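Local coordinates for protein agglutinin (Rhizoctonia solani, PDB 4G9M) that acts as a lectin of the ricin-type beta-trefoil kind, probably binding carbohydrates, and assembles as a domain-swapped dimer, at residues Thr9-Asn14 / Lys138-Lys143; Val69-Asn74 / Thr86-Asp91; Val15-Val20 / Leu111-Ser116. All coordinates share one frame; numbering follows the deposited sequence.

Contact 1 of 3, residues Thr9-Asn14 / Lys138-Lys143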
ATOM      1  N   THR B   9     -10.309  11.220  -7.022  1.00 19.24           N
ATOM      2  CA  THR B   9     -10.418  12.194  -5.948  1.00 20.19           C
ATOM      3  C   THR B   9     -10.913  11.503  -4.689  1.00 20.33           C
ATOM      4  O   THR B   9     -11.872  10.730  -4.753  1.00 18.72           O
ATOM      5  CB  THR B   9     -11.390  13.307  -6.327  1.00 23.12           C
ATOM      6  OG1 THR B   9     -10.921  13.958  -7.514  1.00 22.00           O
ATOM      7  CG2 THR B   9     -11.536  14.322  -5.193  1.00 24.92           C
ATOM      8  N   TYR B  10     -10.277  11.803  -3.552  1.00 16.04           N
ATOM      9  CA  TYR B  10     -10.621  11.162  -2.287  1.00 15.97           C
ATOM     10  C   TYR B  10     -10.899  12.139  -1.147  1.00 16.78           C
ATOM     11  O   TYR B  10     -10.328  13.233  -1.097  1.00 20.34           O
ATOM     12  CB  TYR B  10      -9.494  10.225  -1.858  1.00 15.84           C
ATOM     13  CG  TYR B  10      -9.339   8.984  -2.710  1.00 16.78           C
ATOM     14  CD1 TYR B  10      -8.622   9.012  -3.902  1.00 17.42           C
ATOM     15  CD2 TYR B  10      -9.906   7.784  -2.317  1.00 24.07           C
ATOM     16  CE1 TYR B  10      -8.484   7.862  -4.682  1.00 17.00           C
ATOM     17  CE2 TYR B  10      -9.778   6.640  -3.082  1.00 21.07           C
ATOM     18  CZ  TYR B  10      -9.067   6.684  -4.254  1.00 19.72           C
ATOM     19  OH  TYR B  10      -8.948   5.526  -4.971  1.00 19.33           O
ATOM     20  N   THR B  11     -11.785  11.732  -0.238  1.00 20.03           N
ATOM     21  CA  THR B  11     -11.793  12.266   1.123  1.00 21.19           C
ATOM     22  C   THR B  11     -10.917  11.326   1.942  1.00 18.47           C
ATOM     23  O   THR B  11     -11.039  10.102   1.832  1.00 18.23           O
ATOM     24  CB  THR B  11     -13.216  12.311   1.719  1.00 22.88           C
ATOM     25  OG1 THR B  11     -14.011  13.268   1.005  1.00 27.74           O
ATOM     26  CG2 THR B  11     -13.178  12.707   3.196  1.00 22.14           C
ATOM     27  N   LEU B  12      -9.997  11.885   2.728  1.00 15.63           N
ATOM     28  CA  LEU B  12      -9.083  11.060   3.514  1.00 15.63           C
ATOM     29  C   LEU B  12      -9.406  11.209   4.997  1.00 17.56           C
ATOM     30  O   LEU B  12      -9.110  12.236   5.615  1.00 18.48           O
ATOM     31  CB  LEU B  12      -7.637  11.460   3.215  1.00 20.12           C
ATOM     32  CG  LEU B  12      -7.263  11.391   1.728  1.00 21.28           C
ATOM     33  CD1 LEU B  12      -5.811  11.786   1.494  1.00 22.98           C
ATOM     34  CD2 LEU B  12      -7.531  10.002   1.153  1.00 21.62           C
ATOM     35  N   LYS B  13     -10.042  10.186   5.555  1.00 17.58           N
ATOM     36  CA  LYS B  13     -10.575  10.244   6.907  1.00 15.67           C
ATOM     37  C   LYS B  13      -9.653   9.555   7.903  1.00 21.30           C
ATOM     38  O   LYS B  13      -9.349   8.368   7.765  1.00 20.09           O
ATOM     39  CB  LYS B  13     -11.976   9.608   6.958  1.00 17.09           C
ATOM     40  CG  LYS B  13     -12.592   9.628   8.354  1.00 20.05           C
ATOM     41  CD  LYS B  13     -13.986   9.017   8.343  1.00 28.47           C
ATOM     42  CE  LYS B  13     -13.956   7.560   7.906  1.00 48.05           C
ATOM     43  NZ  LYS B  13     -13.350   6.680   8.945  1.00 51.84           N
ATOM     44  N   ASN B  14      -9.217  10.287   8.918  1.00 16.03           N
ATOM     45  CA  ASN B  14      -8.300   9.686   9.887  1.00 15.20           C
ATOM     46  C   ASN B  14      -8.984   8.546  10.644  1.00 17.37           C
ATOM     47  O   ASN B  14     -10.091   8.697  11.149  1.00 19.04           O
ATOM     48  CB  ASN B  14      -7.766  10.738  10.855  1.00 14.60           C
ATOM     49  CG  ASN B  14      -6.627  10.226  11.681  1.00 17.13           C
ATOM     50  OD1 ASN B  14      -6.826   9.726  12.786  1.00 21.15           O
ATOM     51  ND2 ASN B  14      -5.412  10.336  11.146  1.00 18.02           N
ATOM     52  N   LYS B 138      -8.601   6.429   6.047  1.00 16.39           N
ATOM     53  CA  LYS B 138      -9.588   5.803   5.184  1.00 15.33           C
ATOM     54  C   LYS B 138      -9.631   6.554   3.865  1.00 17.18           C
ATOM     55  O   LYS B 138      -9.837   7.767   3.846  1.00 18.76           O
ATOM     56  CB  LYS B 138     -10.981   5.811   5.823  1.00 22.87           C
ATOM     57  CG  LYS B 138     -11.048   5.216   7.228  1.00 31.71           C
ATOM     58  CD  LYS B 138     -10.691   3.747   7.222  1.00 42.26           C
ATOM     59  CE  LYS B 138     -11.499   3.000   6.181  1.00 41.23           C
ATOM     60  NZ  LYS B 138     -10.680   1.953   5.527  1.00 47.54           N
ATOM     61  N   PHE B 139      -9.442   5.827   2.770  1.00 18.60           N
ATOM     62  CA  PHE B 139      -9.502   6.416   1.443  1.00 19.53           C
ATOM     63  C   PHE B 139     -10.917   6.331   0.904  1.00 18.71           C
ATOM     64  O   PHE B 139     -11.344   5.289   0.422  1.00 20.22           O
ATOM     65  CB  PHE B 139      -8.509   5.727   0.504  1.00 18.14           C
ATOM     66  CG  PHE B 139      -7.121   6.305   0.579  1.00 16.20           C
ATOM     67  CD1 PHE B 139      -6.389   6.244   1.756  1.00 16.98           C
ATOM     68  CD2 PHE B 139      -6.550   6.912  -0.533  1.00 18.08           C
ATOM     69  CE1 PHE B 139      -5.120   6.787   1.834  1.00 18.30           C
ATOM     70  CE2 PHE B 139      -5.259   7.446  -0.462  1.00 19.04           C
ATOM     71  CZ  PHE B 139      -4.552   7.378   0.720  1.00 21.08           C
ATOM     72  N   ILE B 140     -11.643   7.438   1.010  1.00 15.23           N
ATOM     73  CA  ILE B 140     -13.023   7.479   0.501  1.00 15.99           C
ATOM     74  C   ILE B 140     -13.095   8.041  -0.915  1.00 19.43           C
ATOM     75  O   ILE B 140     -12.996   9.249  -1.117  1.00 19.07           O
ATOM     76  CB  ILE B 140     -13.941   8.304   1.436  1.00 19.10           C
ATOM     77  CG1 ILE B 140     -13.833   7.791   2.880  1.00 22.92           C
ATOM     78  CG2 ILE B 140     -15.386   8.236   0.958  1.00 20.80           C
ATOM     79  CD1 ILE B 140     -14.457   8.720   3.891  1.00 26.82           C
ATOM     80  N   ASP B 141     -13.274   7.150  -1.888  1.00 18.52           N
ATOM     81  CA  ASP B 141     -13.313   7.485  -3.313  1.00 18.83           C
ATOM     82  C   ASP B 141     -14.587   8.238  -3.697  1.00 21.65           C
ATOM     83  O   ASP B 141     -15.695   7.782  -3.413  1.00 23.48           O
ATOM     84  CB  ASP B 141     -13.224   6.174  -4.123  1.00 19.35           C
ATOM     85  CG  ASP B 141     -12.912   6.383  -5.605  1.00 29.47           C
ATOM     86  OD1 ASP B 141     -12.283   7.395  -5.986  1.00 33.03           O
ATOM     87  OD2 ASP B 141     -13.255   5.474  -6.396  1.00 29.69           O
ATOM     88  N   GLU B 142     -14.419   9.395  -4.332  1.00 20.00           N
ATOM     89  CA  GLU B 142     -15.542  10.118  -4.937  1.00 19.24           C
ATOM     90  C   GLU B 142     -15.830   9.502  -6.301  1.00 22.18           C
ATOM     91  O   GLU B 142     -14.925   9.309  -7.107  1.00 19.42           O
ATOM     92  CB  GLU B 142     -15.203  11.604  -5.111  1.00 22.44           C
ATOM     93  CG  GLU B 142     -14.394  12.212  -3.975  1.00 40.60           C
ATOM     94  CD  GLU B 142     -15.245  12.787  -2.878  1.00 41.29           C
ATOM     95  OE1 GLU B 142     -16.407  13.122  -3.157  1.00 39.01           O
ATOM     96  OE2 GLU B 142     -14.750  12.910  -1.737  1.00 27.22           O
ATOM     97  N   LYS B 143     -17.092   9.194  -6.578  1.00 19.55           N
ATOM     98  CA  LYS B 143     -17.405   8.488  -7.816  1.00 21.29           C
ATOM     99  C   LYS B 143     -17.391   9.369  -9.060  1.00 24.91           C
ATOM    100  O   LYS B 143     -17.519  10.596  -8.997  1.00 23.19           O
ATOM    101  CB  LYS B 143     -18.756   7.787  -7.706  1.00 24.09           C
ATOM    102  CG  LYS B 143     -18.751   6.614  -6.728  1.00 27.43           C
ATOM    103  CD  LYS B 143     -20.139   5.999  -6.683  1.00 40.57           C
ATOM    104  CE  LYS B 143     -20.134   4.632  -6.031  1.00 47.33           C
ATOM    105  NZ  LYS B 143     -21.457   3.983  -6.251  1.00 49.40           N
ATOM    106  OXT LYS B 143     -17.248   8.833 -10.164  1.00 23.43           O
TER
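Tyr10 and Phe139 form an edge-to-face pair in which the edge of the phenylalanine is turned to the tyrosine face: Phe139 CD2 stands 3.9 Å above the Tyr10 plane, offset toward the rim, and the ring planes are 67° apart. Over the opposite face of Tyr10, also toward the rim, lies Asp141 OD1. Leu12 covers one face of Phe139, its CD2 3.6 Å from the ring centroid in a CH-pi contact; a branched aliphatic tip suits this flat surface.

On the face carrying Thr11, Lys13, Lys138 and Ile140, Thr11 OG1 donates to Glu142 OE2 (2.9 Å), while Ile140 CD1 lies 4.0 Å from Lys13 CB. Lys13 and Lys138 run side by side, and a bend at chi3 (61°) turns CE of Lys13 toward its neighbour. Lys13 NZ lies 3.2 Å from the aliphatic Lys138 CG, while the end of Lys138 leads away, keeping the two NZ atoms 6.4 Å apart.

Five backbone hydrogen bonds unite the strands, with Thr11–Ile140 and Lys13–Lys138 as the hydrogen-bonded antiparallel pairs. This joins the first long strand to the last, the way a beta-trefoil barrel is closed.

Farther out, Pro6 O accepts a hydrogen bond from Tyr10 OH, and Phe99 makes a second edge-to-face pair with Phe139. A strand of the second subunit pairs with Phe139 and Ile140, and Ile3 of that subunit packs on Tyr10 and Asp141, consistent with exchanged N-terminal arms.

Contact 2 of 3, residues Val69-Asn74 / Thr86-Asp91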
ATOM      1  N   VAL B  69       0.365  17.876  -1.374  1.00 16.49           N
ATOM      2  CA  VAL B  69       0.875  17.495  -0.055  1.00 17.45           C
ATOM      3  C   VAL B  69       2.388  17.566  -0.095  1.00 17.95           C
ATOM      4  O   VAL B  69       3.031  16.872  -0.884  1.00 18.41           O
ATOM      5  CB  VAL B  69       0.445  16.072   0.329  1.00 16.22           C
ATOM      6  CG1 VAL B  69       1.281  15.532   1.514  1.00 19.92           C
ATOM      7  CG2 VAL B  69      -1.046  16.066   0.649  1.00 22.34           C
ATOM      8  N   GLY B  70       2.947  18.415   0.759  1.00 15.97           N
ATOM      9  CA  GLY B  70       4.376  18.637   0.774  1.00 17.68           C
ATOM     10  C   GLY B  70       4.858  18.839   2.188  1.00 16.59           C
ATOM     11  O   GLY B  70       4.239  18.365   3.153  1.00 20.59           O
ATOM     12  N   THR B  71       5.973  19.543   2.323  1.00 17.04           N
ATOM     13  CA  THR B  71       6.580  19.714   3.639  1.00 18.37           C
ATOM     14  C   THR B  71       7.087  21.138   3.874  1.00 17.30           C
ATOM     15  O   THR B  71       7.481  21.837   2.944  1.00 19.99           O
ATOM     16  CB  THR B  71       7.711  18.684   3.866  1.00 18.49           C
ATOM     17  OG1 THR B  71       8.228  18.795   5.203  1.00 19.85           O
ATOM     18  CG2 THR B  71       8.827  18.894   2.861  1.00 19.50           C
ATOM     19  N   ALA B  72       7.045  21.547   5.138  1.00 17.98           N
ATOM     20  CA  ALA B  72       7.555  22.840   5.598  1.00 19.43           C
ATOM     21  C   ALA B  72       9.077  22.928   5.619  1.00 23.71           C
ATOM     22  O   ALA B  72       9.634  24.017   5.494  1.00 21.83           O
ATOM     23  CB  ALA B  72       7.030  23.110   6.996  1.00 20.52           C
ATOM     24  N   SER B  73       9.742  21.796   5.842  1.00 18.31           N
ATOM     25  CA  SER B  73      11.197  21.779   6.022  1.00 16.64           C
ATOM     26  C   SER B  73      11.673  20.354   5.816  1.00 17.14           C
ATOM     27  O   SER B  73      10.855  19.480   5.529  1.00 18.13           O
ATOM     28  CB  SER B  73      11.600  22.315   7.410  1.00 21.25           C
ATOM     29  OG  SER B  73      11.155  21.496   8.468  1.00 25.71           O
ATOM     30  N   ASN B  74      12.977  20.121   5.948  1.00 16.49           N
ATOM     31  CA  ASN B  74      13.537  18.777   5.800  1.00 16.14           C
ATOM     32  C   ASN B  74      12.725  17.793   6.622  1.00 22.47           C
ATOM     33  O   ASN B  74      12.494  18.020   7.806  1.00 19.92           O
ATOM     34  CB  ASN B  74      14.996  18.731   6.246  1.00 20.00           C
ATOM     35  CG  ASN B  74      15.876  19.690   5.482  1.00 25.15           C
ATOM     36  OD1 ASN B  74      16.505  20.577   6.067  1.00 28.14           O
ATOM     37  ND2 ASN B  74      15.935  19.518   4.171  1.00 18.00           N
ATOM     38  N   THR B  86       5.670  22.043  -4.550  1.00 15.68           N
ATOM     39  CA  THR B  86       6.525  20.858  -4.614  1.00 15.14           C
ATOM     40  C   THR B  86       5.931  19.688  -3.835  1.00 16.78           C
ATOM     41  O   THR B  86       5.940  19.671  -2.596  1.00 17.16           O
ATOM     42  CB  THR B  86       7.940  21.145  -4.061  1.00 15.44           C
ATOM     43  OG1 THR B  86       8.486  22.295  -4.711  1.00 20.25           O
ATOM     44  CG2 THR B  86       8.859  19.938  -4.324  1.00 17.99           C
ATOM     45  N   ALA B  87       5.414  18.698  -4.556  1.00 16.43           N
ATOM     46  CA  ALA B  87       4.871  17.519  -3.919  1.00 15.28           C
ATOM     47  C   ALA B  87       5.955  16.704  -3.229  1.00 17.68           C
ATOM     48  O   ALA B  87       7.046  16.520  -3.764  1.00 19.85           O
ATOM     49  CB  ALA B  87       4.166  16.637  -4.952  1.00 17.86           C
ATOM     50  N   VAL B  88       5.649  16.213  -2.035  1.00 16.94           N
ATOM     51  CA  VAL B  88       6.412  15.104  -1.498  1.00 14.51           C
ATOM     52  C   VAL B  88       5.828  13.808  -2.075  1.00 17.19           C
ATOM     53  O   VAL B  88       4.645  13.516  -1.866  1.00 16.53           O
ATOM     54  CB  VAL B  88       6.331  15.076   0.040  1.00 15.45           C
ATOM     55  CG1 VAL B  88       6.833  13.737   0.597  1.00 19.30           C
ATOM     56  CG2 VAL B  88       7.117  16.243   0.628  1.00 16.81           C
ATOM     57  N   PRO B  89       6.636  13.032  -2.823  1.00 20.58           N
ATOM     58  CA  PRO B  89       6.106  11.765  -3.341  1.00 16.88           C
ATOM     59  C   PRO B  89       5.819  10.772  -2.217  1.00 23.07           C
ATOM     60  O   PRO B  89       6.564  10.722  -1.235  1.00 19.12           O
ATOM     61  CB  PRO B  89       7.234  11.258  -4.251  1.00 20.04           C
ATOM     62  CG  PRO B  89       8.500  11.852  -3.621  1.00 20.44           C
ATOM     63  CD  PRO B  89       8.062  13.224  -3.173  1.00 24.39           C
ATOM     64  N   LEU B  90       4.744   9.995  -2.370  1.00 18.75           N
ATOM     65  CA  LEU B  90       4.225   9.133  -1.306  1.00 16.29           C
ATOM     66  C   LEU B  90       4.076   7.693  -1.793  1.00 16.09           C
ATOM     67  O   LEU B  90       4.089   7.429  -2.999  1.00 15.17           O
ATOM     68  CB  LEU B  90       2.852   9.634  -0.827  1.00 16.71           C
ATOM     69  CG  LEU B  90       2.762  11.130  -0.498  1.00 18.26           C
ATOM     70  CD1 LEU B  90       1.307  11.586  -0.412  1.00 18.62           C
ATOM     71  CD2 LEU B  90       3.496  11.428   0.795  1.00 19.89           C
ATOM     72  N   ASP B  91       3.945   6.778  -0.837  1.00 17.55           N
ATOM     73  CA  ASP B  91       3.589   5.384  -1.078  1.00 16.00           C
ATOM     74  C   ASP B  91       2.358   5.139  -0.226  1.00 18.81           C
ATOM     75  O   ASP B  91       2.347   5.494   0.955  1.00 17.77           O
ATOM     76  CB  ASP B  91       4.688   4.451  -0.575  1.00 17.68           C
ATOM     77  CG  ASP B  91       5.829   4.271  -1.564  1.00 23.95           C
ATOM     78  OD1 ASP B  91       5.605   4.389  -2.801  1.00 31.83           O
ATOM     79  OD2 ASP B  91       6.947   3.936  -1.095  1.00 31.41           O
TER
HETATM   80  O   HOH W   1       2.136  14.640  -2.550  1.00 17.72           O
HETATM   81  O   HOH W   2       7.385  20.166  -0.247  1.00 17.35           O
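Thr86 meets Gly70 through its backbone: Thr86 O lies 3.9 Å from Gly70 CA, and glycine, having no beta carbon, leaves room for that oxygen. A water donates to Thr86 O and accepts from Thr71 N, bridging the two segments of the chain beside this approach. Ala87 passes close to Val69, its CA 3.6 Å from Val69 O, and its small methyl rests against Thr59.

Val88 carries the direct bond, its N donating to Val69 O at 2.9 Å. With chi1 at 166°, Val88 CG2 falls anti to the carbonyl carbon, beside the backbone N, and this branch meets Gly70 CA at 3.6 Å and Thr71 CG2 at 3.9 Å. A second water donates to both Val69 O and Val88 O, so Val69 O accepts two hydrogen bonds. Beyond Pro89, Leu90 CD1 comes within 4.4 Å of Val69 CG1, two aliphatic tips that both pack on Leu60.

Tyr126 covers Val69, Thr71 and Val88 and bonds Gly70 O through its hydroxyl. The chain corner at Val69 and the return into strand 90-94 are thus clasped together, as befits a beta-trefoil, where the chain leaves the barrel for a hairpin and comes back.

Contact 3 of 3, residues Val15-Val20 / Leu111-Ser116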
ATOM      1  N   VAL B  15      -8.312   7.400  10.716  1.00 15.64           N
ATOM      2  CA  VAL B  15      -8.879   6.221  11.362  1.00 19.10           C
ATOM      3  C   VAL B  15      -9.171   6.458  12.856  1.00 18.30           C
ATOM      4  O   VAL B  15     -10.197   6.024  13.375  1.00 23.05           O
ATOM      5  CB  VAL B  15      -7.982   4.966  11.135  1.00 17.73           C
ATOM      6  CG1 VAL B  15      -8.381   3.814  12.067  1.00 22.65           C
ATOM      7  CG2 VAL B  15      -8.030   4.519   9.666  1.00 15.54           C
ATOM      8  N   SER B  16      -8.281   7.168  13.539  1.00 17.90           N
ATOM      9  CA  SER B  16      -8.467   7.420  14.964  1.00 18.94           C
ATOM     10  C   SER B  16      -9.600   8.405  15.264  1.00 17.08           C
ATOM     11  O   SER B  16     -10.448   8.135  16.118  1.00 23.16           O
ATOM     12  CB  SER B  16      -7.174   7.942  15.596  1.00 19.20           C
ATOM     13  OG  SER B  16      -7.336   8.211  16.992  1.00 22.76           O
ATOM     14  N   THR B  17      -9.608   9.541  14.573  1.00 18.56           N
ATOM     15  CA  THR B  17     -10.447  10.673  14.974  1.00 17.77           C
ATOM     16  C   THR B  17     -11.757  10.776  14.219  1.00 20.17           C
ATOM     17  O   THR B  17     -12.727  11.335  14.736  1.00 21.78           O
ATOM     18  CB  THR B  17      -9.726  12.006  14.769  1.00 19.23           C
ATOM     19  OG1 THR B  17      -9.455  12.196  13.371  1.00 20.67           O
ATOM     20  CG2 THR B  17      -8.418  12.052  15.558  1.00 20.61           C
ATOM     21  N   GLY B  18     -11.770  10.296  12.983  1.00 20.52           N
ATOM     22  CA  GLY B  18     -12.925  10.481  12.118  1.00 22.61           C
ATOM     23  C   GLY B  18     -12.936  11.844  11.439  1.00 21.82           C
ATOM     24  O   GLY B  18     -13.849  12.162  10.670  1.00 24.19           O
ATOM     25  N   THR B  19     -11.923  12.660  11.728  1.00 22.73           N
ATOM     26  CA  THR B  19     -11.756  13.937  11.046  1.00 16.77           C
ATOM     27  C   THR B  19     -10.959  13.724   9.766  1.00 18.56           C
ATOM     28  O   THR B  19     -10.344  12.662   9.575  1.00 21.53           O
ATOM     29  CB  THR B  19     -11.125  15.022  11.958  1.00 21.15           C
ATOM     30  OG1 THR B  19      -9.805  14.630  12.355  1.00 20.51           O
ATOM     31  CG2 THR B  19     -11.973  15.211  13.198  1.00 20.23           C
ATOM     32  N   VAL B  20     -11.011  14.697   8.868  1.00 16.46           N
ATOM     33  CA  VAL B  20     -10.446  14.497   7.533  1.00 17.96           C
ATOM     34  C   VAL B  20      -9.278  15.435   7.217  1.00 16.39           C
ATOM     35  O   VAL B  20      -9.137  16.503   7.819  1.00 19.21           O
ATOM     36  CB  VAL B  20     -11.530  14.608   6.426  1.00 19.40           C
ATOM     37  CG1 VAL B  20     -12.687  13.656   6.731  1.00 21.56           C
ATOM     38  CG2 VAL B  20     -12.023  16.049   6.282  1.00 18.33           C
ATOM     39  N   LEU B 111       2.279  10.391   7.260  1.00 18.78           N
ATOM     40  CA  LEU B 111       1.369  11.471   7.625  1.00 17.22           C
ATOM     41  C   LEU B 111       0.665  11.111   8.920  1.00 21.74           C
ATOM     42  O   LEU B 111       0.076  10.035   9.044  1.00 19.13           O
ATOM     43  CB  LEU B 111       0.332  11.727   6.527  1.00 17.26           C
ATOM     44  CG  LEU B 111       0.666  12.833   5.517  1.00 21.00           C
ATOM     45  CD1 LEU B 111       2.006  12.607   4.886  1.00 21.78           C
ATOM     46  CD2 LEU B 111      -0.420  12.940   4.452  1.00 19.23           C
ATOM     47  N   ASP B 112       0.700  12.034   9.866  1.00 16.44           N
ATOM     48  CA  ASP B 112       0.277  11.757  11.238  1.00 16.58           C
ATOM     49  C   ASP B 112      -0.646  12.868  11.723  1.00 21.27           C
ATOM     50  O   ASP B 112      -0.279  14.031  11.704  1.00 18.68           O
ATOM     51  CB  ASP B 112       1.545  11.664  12.109  1.00 16.61           C
ATOM     52  CG  ASP B 112       1.260  11.432  13.575  1.00 22.57           C
ATOM     53  OD1 ASP B 112       0.460  12.173  14.186  1.00 22.43           O
ATOM     54  OD2 ASP B 112       1.894  10.521  14.148  1.00 21.62           O
ATOM     55  N   LEU B 113      -1.853  12.524  12.160  1.00 19.53           N
ATOM     56  CA  LEU B 113      -2.697  13.520  12.814  1.00 17.53           C
ATOM     57  C   LEU B 113      -2.236  13.640  14.268  1.00 17.90           C
ATOM     58  O   LEU B 113      -2.466  12.745  15.087  1.00 20.29           O
ATOM     59  CB  LEU B 113      -4.185  13.145  12.710  1.00 18.75           C
ATOM     60  CG  LEU B 113      -5.191  14.182  13.236  1.00 22.59           C
ATOM     61  CD1 LEU B 113      -4.987  15.550  12.582  1.00 21.10           C
ATOM     62  CD2 LEU B 113      -6.604  13.703  12.979  1.00 21.08           C
ATOM     63  N   LYS B 114      -1.576  14.754  14.571  1.00 19.40           N
ATOM     64  CA  LYS B 114      -0.830  14.937  15.814  1.00 21.17           C
ATOM     65  C   LYS B 114      -1.588  14.526  17.083  1.00 23.65           C
ATOM     66  O   LYS B 114      -2.645  15.077  17.393  1.00 19.99           O
ATOM     67  CB  LYS B 114      -0.379  16.402  15.923  1.00 20.11           C
ATOM     68  CG  LYS B 114       0.550  16.725  17.097  1.00 21.69           C
ATOM     69  CD  LYS B 114       0.827  18.220  17.114  1.00 28.58           C
ATOM     70  CE  LYS B 114       1.760  18.628  18.235  1.00 31.47           C
ATOM     71  NZ  LYS B 114       1.837  20.120  18.323  1.00 32.31           N
ATOM     72  N   GLU B 115      -1.043  13.532  17.784  1.00 19.48           N
ATOM     73  CA  GLU B 115      -1.520  13.148  19.116  1.00 19.00           C
ATOM     74  C   GLU B 115      -2.979  12.668  19.083  1.00 20.07           C
ATOM     75  O   GLU B 115      -3.700  12.763  20.077  1.00 23.88           O
ATOM     76  CB  GLU B 115      -1.317  14.299  20.117  1.00 22.71           C
ATOM     77  CG  GLU B 115       0.167  14.572  20.446  1.00 21.16           C
ATOM     78  CD  GLU B 115       0.403  15.890  21.162  1.00 31.33           C
ATOM     79  OE1 GLU B 115      -0.510  16.748  21.188  1.00 37.30           O
ATOM     80  OE2 GLU B 115       1.523  16.077  21.684  1.00 29.88           O
ATOM     81  N   SER B 116      -3.403  12.176  17.925  1.00 22.29           N
ATOM     82  CA  SER B 116      -4.755  11.634  17.738  1.00 22.34           C
ATOM     83  C   SER B 116      -5.864  12.596  18.183  1.00 22.09           C
ATOM     84  O   SER B 116      -6.938  12.164  18.609  1.00 24.60           O
ATOM     85  CB  SER B 116      -4.907  10.310  18.489  1.00 29.21           C
ATOM     86  OG  SER B 116      -3.827   9.440  18.226  1.00 29.80           O
TER
HETATM   87  O   HOH W   3      -8.709   9.955  18.034  1.00 22.15           O
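Thr17 OG1 donates a 2.7 Å hydrogen bond to Thr19 OG1 and at the same time touches Leu113 CD2 at 3.2 Å. In both threonines OG1 sits between the backbone N and the carbonyl carbon (chi1 63°), the crowded position, and the two hydroxyls turn toward each other across Gly18. That glycine has a positive phi of 82°, which suits a residue without a beta carbon.

Leu113 is the apolar partner. Its side chain reaches Thr17 tip to tip and crosses Thr19 at about a right angle. The single methyl CD2 meets both hydroxyl oxygens, with Thr19 OG1 at 3.4 Å, and also the Thr17 methyl CG2 at 3.6 Å. Threonine fits at position 17 because it offers a hydroxyl for its fellow threonine and a methyl for the leucine, whereas Thr19 meets Leu113 CD2 with its hydroxyl oxygen.

Farther along, Thr17 CG2 lies 3.4 Å from Ser116 O, and Ser16 OG lies 3.5 Å from Ser116 CB. A water donates to Ser116 O. Ser116 N returns to Leu113 O at 3.0 Å, closing a type II beta turn, and Asn134 ND2 gives Leu113 O a second hydrogen bond. At the start of the 15-20 loop, Asn14 OD1 weakly bonds the backbone N of Ser16 and of Thr17.

Next to Leu113, Asp112 OD2 is bonded by Gln135 NE2, the glutamine of a Gln-Lys-Trp run ending at Trp137. An aspartate held by the glutamine of a QxW motif is characteristic of ricin-type beta-trefoil lectins, where it lies near the sugar pocket.

How the contacts relate
Following the chain, segment 9-14, on strand 8-14, is the first to take part; contact 1 closes the widest loop when the last strand returns to it, joining the trefoil's two ends. Directly after, 15-20 meets 111-116, so contact 3, inside that loop, ties the loop between strands 8-14 and 20-23 to the end of strand 109-113. Contact 2 closes the shortest loop, within both, tying strand 68-71 to the chain leading into strand 90-94. None of the loops cross. Contacts 1 and 3 touch, Asn14 N probably bonding to Thr19 O; contacts 2 and 3 meet through Val69 and Leu111. Contacts 1 and 2 do not touch, their centres about 19 Å apart.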